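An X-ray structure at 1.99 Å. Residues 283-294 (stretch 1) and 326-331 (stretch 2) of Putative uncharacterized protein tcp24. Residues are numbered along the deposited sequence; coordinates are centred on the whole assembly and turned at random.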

# COMPACT_ATOMS: atom_id res chain seq x y z
N GLU A 283 25.04 -8.93 -5.45
CA GLU A 283 26.20 -8.37 -6.14
C GLU A 283 26.35 -6.91 -5.74
O GLU A 283 25.36 -6.19 -5.64
CB GLU A 283 26.05 -8.50 -7.66
CG GLU A 283 26.26 -9.92 -8.18
CD GLU A 283 27.61 -10.48 -7.78
OE1 GLU A 283 28.64 -10.05 -8.36
OE2 GLU A 283 27.66 -11.35 -6.88
N PRO A 284 27.60 -6.47 -5.50
CA PRO A 284 27.84 -5.08 -5.10
C PRO A 284 27.38 -4.08 -6.17
O PRO A 284 26.95 -2.98 -5.83
CB PRO A 284 29.37 -5.01 -4.94
CG PRO A 284 29.83 -6.42 -4.87
CD PRO A 284 28.86 -7.22 -5.67
N GLY A 285 27.46 -4.48 -7.44
CA GLY A 285 27.08 -3.60 -8.55
C GLY A 285 25.59 -3.52 -8.82
O GLY A 285 25.15 -2.70 -9.63
N ASN A 286 24.81 -4.37 -8.15
CA ASN A 286 23.36 -4.39 -8.34
C ASN A 286 22.68 -3.18 -7.70
O ASN A 286 22.68 -3.02 -6.48
CB ASN A 286 22.78 -5.70 -7.80
CG ASN A 286 21.33 -5.92 -8.20
OD1 ASN A 286 21.03 -6.76 -9.05
ND2 ASN A 286 20.43 -5.15 -7.61
N ALA A 287 22.11 -2.31 -8.54
CA ALA A 287 21.55 -1.04 -8.08
C ALA A 287 20.02 -1.07 -7.87
O ALA A 287 19.41 -0.02 -7.64
CB ALA A 287 21.93 0.08 -9.05
N ASP A 288 19.42 -2.26 -7.93
CA ASP A 288 17.96 -2.41 -7.85
C ASP A 288 17.32 -1.90 -6.55
O ASP A 288 16.16 -1.50 -6.55
CB ASP A 288 17.54 -3.87 -8.07
CG ASP A 288 17.87 -4.38 -9.47
OD1 ASP A 288 18.37 -3.59 -10.31
OD2 ASP A 288 17.63 -5.58 -9.73
N GLY A 289 18.08 -1.92 -5.45
CA GLY A 289 17.55 -1.56 -4.14
C GLY A 289 17.67 -0.09 -3.77
O GLY A 289 17.11 0.34 -2.76
N ASP A 290 18.39 0.67 -4.58
CA ASP A 290 18.58 2.09 -4.34
C ASP A 290 17.26 2.89 -4.35
O ASP A 290 17.04 3.73 -3.48
CB ASP A 290 19.56 2.68 -5.37
CG ASP A 290 21.00 2.22 -5.14
OD1 ASP A 290 21.29 1.56 -4.12
OD2 ASP A 290 21.85 2.52 -6.00
N SER A 291 16.41 2.62 -5.33
CA SER A 291 15.15 3.36 -5.46
C SER A 291 14.22 3.10 -4.26
O SER A 291 13.55 4.00 -3.78
CB SER A 291 14.46 3.03 -6.78
OG SER A 291 14.21 1.64 -6.88
N SER A 292 14.23 1.87 -3.75
CA SER A 292 13.40 1.50 -2.60
C SER A 292 13.78 2.30 -1.35
O SER A 292 12.92 2.95 -0.75
CB SER A 292 13.49 0.00 -2.32
OG SER A 292 12.65 -0.36 -1.24
N ILE A 293 15.06 2.28 -0.97
CA ILE A 293 15.49 3.00 0.23
C ILE A 293 15.29 4.52 0.06
O ILE A 293 14.96 5.22 1.01
CB ILE A 293 16.94 2.63 0.69
CG1 ILE A 293 17.16 3.02 2.16
CG2 ILE A 293 18.00 3.24 -0.22
CD1 ILE A 293 18.39 2.38 2.80
N LEU A 294 15.44 5.01 -1.17
CA LEU A 294 15.24 6.43 -1.43
C LEU A 294 13.75 6.79 -1.29
O LEU A 294 13.42 7.83 -0.73
CB LEU A 294 15.80 6.81 -2.81
CG LEU A 294 17.34 6.91 -2.91
CD1 LEU A 294 17.79 6.92 -4.36
CD2 LEU A 294 17.87 8.12 -2.17
N ARG A 326 28.52 3.16 -3.79
CA ARG A 326 28.02 1.89 -3.29
C ARG A 326 26.49 1.80 -3.41
O ARG A 326 25.83 2.81 -3.66
CB ARG A 326 28.52 1.66 -1.86
CG ARG A 326 30.03 1.81 -1.74
CD ARG A 326 30.49 1.84 -0.29
NE ARG A 326 30.26 0.56 0.35
CZ ARG A 326 30.38 0.35 1.66
NH1 ARG A 326 30.14 -0.86 2.15
NH2 ARG A 326 30.72 1.34 2.46
N HIS A 327 25.94 0.59 -3.24
CA HIS A 327 24.51 0.34 -3.50
C HIS A 327 23.80 -0.32 -2.35
O HIS A 327 24.39 -1.13 -1.62
CB HIS A 327 24.32 -0.48 -4.78
CG HIS A 327 24.85 0.20 -6.02
ND1 HIS A 327 25.85 -0.31 -6.76
CD2 HIS A 327 24.49 1.40 -6.63
CE1 HIS A 327 26.12 0.51 -7.79
NE2 HIS A 327 25.28 1.56 -7.71
N TRP A 328 22.52 0.02 -2.21
CA TRP A 328 21.65 -0.55 -1.19
C TRP A 328 20.85 -1.68 -1.78
O TRP A 328 20.47 -1.63 -2.95
CB TRP A 328 20.71 0.52 -0.64
CG TRP A 328 21.40 1.62 0.13
CD1 TRP A 328 21.64 2.94 -0.28
CD2 TRP A 328 21.95 1.55 1.49
NE1 TRP A 328 22.28 3.65 0.71
CE2 TRP A 328 22.49 2.87 1.80
CE3 TRP A 328 22.03 0.54 2.46
CZ2 TRP A 328 23.09 3.16 3.02
CZ3 TRP A 328 22.65 0.84 3.68
CH2 TRP A 328 23.16 2.12 3.96
N HIS A 329 20.57 -2.70 -0.97
CA HIS A 329 19.88 -3.89 -1.46
C HIS A 329 18.72 -4.28 -0.60
O HIS A 329 18.82 -4.30 0.63
CB HIS A 329 20.84 -5.08 -1.55
CG HIS A 329 22.16 -4.75 -2.22
ND1 HIS A 329 22.23 -4.31 -3.49
CD2 HIS A 329 23.47 -4.80 -1.73
CE1 HIS A 329 23.53 -4.08 -3.80
NE2 HIS A 329 24.28 -4.39 -2.73
N MET A 330 17.61 -4.61 -1.25
CA MET A 330 16.49 -5.24 -0.56
C MET A 330 16.93 -6.63 -0.13
O MET A 330 17.52 -7.37 -0.92
CB MET A 330 15.28 -5.37 -1.48
CG MET A 330 14.03 -5.89 -0.78
SD MET A 330 12.66 -6.23 -1.91
CE MET A 330 13.19 -7.80 -2.61
N ARG A 331 16.67 -6.99 1.12
CA ARG A 331 16.99 -8.34 1.57
C ARG A 331 15.72 -9.01 2.07
O ARG A 331 14.76 -8.33 2.46
CB ARG A 331 18.08 -8.35 2.64
CG ARG A 331 19.42 -7.75 2.20
CD ARG A 331 20.10 -8.52 1.06
NE ARG A 331 20.36 -9.93 1.38
CZ ARG A 331 21.43 -10.38 2.02
NH1 ARG A 331 22.38 -9.55 2.43
NH2 ARG A 331 21.55 -11.68 2.25
O HOH W 1 27.80 -1.55 -3.42

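This is a compact contact between a turn-rich loop leading into a helix and an extended segment without regular secondary structure, held by two direct hydrogen bonds, one bridging water and two CH-pi contacts, with 496 Å² buried in total. In stretch 1, type I turns span E283 to N286 and A287 to D290; N286 N to E283 O, at 3.1 Å, closes the first, and a weak bond from D290 N to A287 O, at 3.3 Å, closes the second. Stretch 2 has phi/psi values typical of extended chain from H327 to H329 but forms no regular strand.

The backbones come closest at G289, whose CA lies 4.2 Å from H329 CA and 3.2 Å from W328 O. The absence of a side chain permits this approach: an ideal CB on G289 would sit 2.3 Å from W328 O and 2.7 Å from H329 CA, both clashes.

H327 is anchored at its ring edge. Its ND1 donates to P284 O at 3.0 Å with an N-H...acceptor angle of 166°, so the turn's carbonyl receives a nearly straight bond. The same P284 O accepts from a water at 2.9 Å, and that water's oxygen in turn accepts from H327 N at 2.8 Å, tying backbone and imidazole of one residue to a single carbonyl. A287 CB covers one face of this ring, 4.0 Å from its centroid and 22° off the normal.

D290 fixes the next residue. Its carboxylate OD1 accepts from W328 N at 2.7 Å and 165°, while OD2 lies 2.9 Å from H327 CD2 at the imidazole edge. One helical turn on, I293 supplies the apolar part: its CD1 sits 4.1 Å from the centroid of the W328 five-membered ring, 19° off the normal, and its CG2 approaches W328 CD1 at 3.7 Å.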